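Side-chain contact in gluconate kinase (Lactobacillus acidophilus, PDB 3LL3), which probably phosphorylates a sugar or sugar acid, such as xylulose or gluconate, with ATP, as a carbohydrate kinase of the FGGY family: residues G294-G299 against F378-A383. Sequence-based numbering, arbitrary orientation.
Sequences GPVNNG and FNLYDA. With DXP (1-deoxy-D-xylulose-5-phosphate), chain D.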
ATOM      1  N   GLY A 294     -16.676   5.742 -18.750  1.00 25.18           N
ATOM      2  CA  GLY A 294     -15.323   5.806 -18.238  1.00 25.48           C
ATOM      3  C   GLY A 294     -14.529   4.602 -18.724  1.00 23.51           C
ATOM      4  O   GLY A 294     -14.869   3.456 -18.413  1.00 25.37           O
ATOM      5  N   PRO A 295     -13.480   4.847 -19.513  1.00 23.16           N
ATOM      6  CA  PRO A 295     -12.555   3.762 -19.837  1.00 23.62           C
ATOM      7  C   PRO A 295     -11.604   3.596 -18.644  1.00 24.22           C
ATOM      8  O   PRO A 295     -11.110   4.576 -18.127  1.00 22.47           O
ATOM      9  CB  PRO A 295     -11.791   4.297 -21.044  1.00 26.53           C
ATOM     10  CG  PRO A 295     -12.044   5.798 -21.070  1.00 27.97           C
ATOM     11  CD  PRO A 295     -13.001   6.159 -19.987  1.00 22.98           C
ATOM     12  N   VAL A 296     -11.388   2.370 -18.191  1.00 24.54           N
ATOM     13  CA  VAL A 296     -10.601   2.129 -16.978  1.00 24.21           C
ATOM     14  C   VAL A 296      -9.462   1.176 -17.322  1.00 26.71           C
ATOM     15  O   VAL A 296      -9.705   0.042 -17.782  1.00 27.85           O
ATOM     16  CB  VAL A 296     -11.487   1.513 -15.878  1.00 25.11           C
ATOM     17  CG1 VAL A 296     -10.676   1.218 -14.633  1.00 27.85           C
ATOM     18  CG2 VAL A 296     -12.643   2.445 -15.531  1.00 22.90           C
ATOM     19  N   ASN A 297      -8.226   1.625 -17.127  1.00 22.56           N
ATOM     20  CA  ASN A 297      -7.063   0.816 -17.502  1.00 27.44           C
ATOM     21  C   ASN A 297      -6.944  -0.467 -16.680  1.00 24.48           C
ATOM     22  O   ASN A 297      -6.630  -1.542 -17.213  1.00 21.63           O
ATOM     23  CB  ASN A 297      -5.753   1.601 -17.335  1.00 26.25           C
ATOM     24  CG  ASN A 297      -5.708   2.882 -18.170  1.00 28.63           C
ATOM     25  OD1 ASN A 297      -6.423   3.020 -19.164  1.00 27.33           O
ATOM     26  ND2 ASN A 297      -4.841   3.820 -17.768  1.00 28.90           N
ATOM     27  N   ASN A 298      -7.175  -0.325 -15.380  1.00 23.86           N
ATOM     28  CA  ASN A 298      -6.729  -1.309 -14.401  1.00 23.32           C
ATOM     29  C   ASN A 298      -7.740  -2.390 -14.106  1.00 24.56           C
ATOM     30  O   ASN A 298      -8.324  -2.442 -13.016  1.00 24.21           O
ATOM     31  CB  ASN A 298      -6.276  -0.584 -13.132  1.00 23.33           C
ATOM     32  CG  ASN A 298      -5.108   0.362 -13.412  1.00 22.63           C
ATOM     33  OD1 ASN A 298      -4.014  -0.082 -13.752  1.00 22.85           O
ATOM     34  ND2 ASN A 298      -5.349   1.661 -13.303  1.00 22.66           N
ATOM     35  N   GLY A 299      -7.940  -3.257 -15.096  1.00 23.74           N
ATOM     36  CA  GLY A 299      -8.881  -4.357 -14.988  1.00 23.47           C
ATOM     37  C   GLY A 299      -8.173  -5.671 -14.730  1.00 24.64           C
ATOM     38  O   GLY A 299      -7.402  -5.802 -13.768  1.00 24.07           O
ATOM     39  N   PHE A 378     -13.935  -1.766  -6.879  1.00 20.27           N
ATOM     40  CA  PHE A 378     -14.201  -0.466  -6.264  1.00 20.23           C
ATOM     41  C   PHE A 378     -13.865   0.670  -7.254  1.00 22.59           C
ATOM     42  O   PHE A 378     -14.582   1.664  -7.359  1.00 21.94           O
ATOM     43  CB  PHE A 378     -13.370  -0.275  -4.982  1.00 21.66           C
ATOM     44  CG  PHE A 378     -14.026  -0.789  -3.717  1.00 22.69           C
ATOM     45  CD1 PHE A 378     -15.386  -0.612  -3.494  1.00 22.02           C
ATOM     46  CD2 PHE A 378     -13.258  -1.396  -2.731  1.00 21.68           C
ATOM     47  CE1 PHE A 378     -15.977  -1.054  -2.324  1.00 23.98           C
ATOM     48  CE2 PHE A 378     -13.836  -1.836  -1.548  1.00 25.49           C
ATOM     49  CZ  PHE A 378     -15.197  -1.666  -1.341  1.00 27.01           C
ATOM     50  N   ASN A 379     -12.755   0.519  -7.964  1.00 20.85           N
ATOM     51  CA  ASN A 379     -12.311   1.540  -8.912  1.00 21.58           C
ATOM     52  C   ASN A 379     -13.377   1.713 -10.014  1.00 21.56           C
ATOM     53  O   ASN A 379     -13.747   2.828 -10.368  1.00 19.62           O
ATOM     54  CB  ASN A 379     -10.963   1.113  -9.497  1.00 21.46           C
ATOM     55  CG  ASN A 379     -10.380   2.126 -10.474  1.00 21.53           C
ATOM     56  OD1 ASN A 379      -9.884   1.746 -11.538  1.00 23.01           O
ATOM     57  ND2 ASN A 379     -10.415   3.400 -10.115  1.00 19.03           N
ATOM     58  N   LEU A 380     -13.869   0.587 -10.518  1.00 19.74           N
ATOM     59  CA  LEU A 380     -14.947   0.575 -11.507  1.00 24.38           C
ATOM     60  C   LEU A 380     -16.232   1.178 -10.949  1.00 24.02           C
ATOM     61  O   LEU A 380     -16.980   1.839 -11.668  1.00 25.20           O
ATOM     62  CB  LEU A 380     -15.209  -0.857 -11.992  1.00 22.72           C
ATOM     63  CG  LEU A 380     -14.144  -1.457 -12.922  1.00 24.39           C
ATOM     64  CD1 LEU A 380     -14.176  -2.994 -12.881  1.00 25.55           C
ATOM     65  CD2 LEU A 380     -14.269  -0.945 -14.339  1.00 22.75           C
ATOM     66  N   TYR A 381     -16.503   0.933  -9.672  1.00 22.59           N
ATOM     67  CA  TYR A 381     -17.709   1.474  -9.061  1.00 23.20           C
ATOM     68  C   TYR A 381     -17.557   2.964  -8.855  1.00 25.19           C
ATOM     69  O   TYR A 381     -18.531   3.712  -8.899  1.00 24.77           O
ATOM     70  CB  TYR A 381     -17.990   0.783  -7.735  1.00 24.44           C
ATOM     71  CG  TYR A 381     -19.186   1.325  -6.996  1.00 25.91           C
ATOM     72  CD1 TYR A 381     -20.475   1.203  -7.518  1.00 25.77           C
ATOM     73  CD2 TYR A 381     -19.034   1.940  -5.773  1.00 24.63           C
ATOM     74  CE1 TYR A 381     -21.573   1.693  -6.825  1.00 27.88           C
ATOM     75  CE2 TYR A 381     -20.114   2.426  -5.073  1.00 28.67           C
ATOM     76  CZ  TYR A 381     -21.385   2.300  -5.594  1.00 31.19           C
ATOM     77  OH  TYR A 381     -22.458   2.780  -4.868  1.00 33.27           O
ATOM     78  N   ASP A 382     -16.317   3.379  -8.617  1.00 23.28           N
ATOM     79  CA  ASP A 382     -15.953   4.791  -8.493  1.00 24.07           C
ATOM     80  C   ASP A 382     -16.276   5.502  -9.827  1.00 25.93           C
ATOM     81  O   ASP A 382     -16.910   6.567  -9.853  1.00 26.53           O
ATOM     82  CB  ASP A 382     -14.451   4.865  -8.158  1.00 24.20           C
ATOM     83  CG  ASP A 382     -13.963   6.280  -7.836  1.00 28.31           C
ATOM     84  OD1 ASP A 382     -14.762   7.230  -7.883  1.00 27.74           O
ATOM     85  OD2 ASP A 382     -12.764   6.433  -7.508  1.00 25.41           O
ATOM     86  N   ALA A 383     -15.853   4.901 -10.934  1.00 21.51           N
ATOM     87  CA  ALA A 383     -16.131   5.472 -12.256  1.00 26.21           C
ATOM     88  C   ALA A 383     -17.632   5.446 -12.544  1.00 26.50           C
ATOM     89  O   ALA A 383     -18.198   6.443 -12.955  1.00 25.84           O
ATOM     90  CB  ALA A 383     -15.356   4.751 -13.352  1.00 21.76           C
TER
HETATM   91  C1  DXP D3264       3.689   6.901 -18.646  1.00 59.86           C
HETATM   92  C2  DXP D3264       3.213   5.434 -18.427  1.00 59.91           C
HETATM   93  C3  DXP D3264       2.092   4.921 -19.366  1.00 57.87           C
HETATM   94  C4  DXP D3264       0.900   5.893 -19.247  1.00 53.51           C
HETATM   95  C5  DXP D3264      -0.552   5.559 -19.668  1.00 50.11           C
HETATM   96  O2  DXP D3264       3.420   4.900 -17.389  1.00 60.88           O
HETATM   97  O3  DXP D3264       1.878   3.574 -19.204  1.00 58.94           O
HETATM   98  O4  DXP D3264       0.978   6.507 -18.000  1.00 55.17           O
HETATM   99  O5  DXP D3264      -1.579   5.883 -18.767  1.00 50.30           O
HETATM  100  P   DXP D3264      -3.032   6.612 -19.107  1.00 42.23           P
HETATM  101  O2P DXP D3264      -2.828   8.188 -19.204  1.00 38.55           O
HETATM  102  O1P DXP D3264      -3.735   5.867 -20.340  1.00 36.74           O
HETATM  103  O3P DXP D3264      -3.889   6.542 -17.985  1.00 38.57           O
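V296, the last residue of strand 289-296, points its isopropyl group at helix 365-388 in the C-terminal actin-like ATPase domain of this FGGY kinase, where segments 294-296 and 378-383 run nearly antiparallel (163°). A beta-branched valine suits this place because its two methyls divide between N379 for one and L380 and A383 for the other, residues spread over about one turn of the helix. CG2, which stands anti to the carbonyl carbon, meets L380 CD2 at 3.9 Å, the two side chains meeting at a slant, and also faces A383 CB at 4.2 Å, where the small alanine lets the helix stay close. CG1, anti to the backbone N (chi1 178°), is directed to the amide end of N379, whose side chain runs past the valine in the opposite sense. L380 continues onto L257 and V259 of strand 254-259, extending the apolar layer.

Past the strand end the chain turns polar. N297 points away from the helix, and its amide suits two opposite tasks: OD1 accepts from R344 NE, while ND2 donates to the phosphate of DXP. A leucine here would probably leave both the phosphate and the R344 guanidinium without this partner. The bond from N297 ND2 to DXP O3P is 2.9 Å long and bent, with an N-H...O angle of 137°.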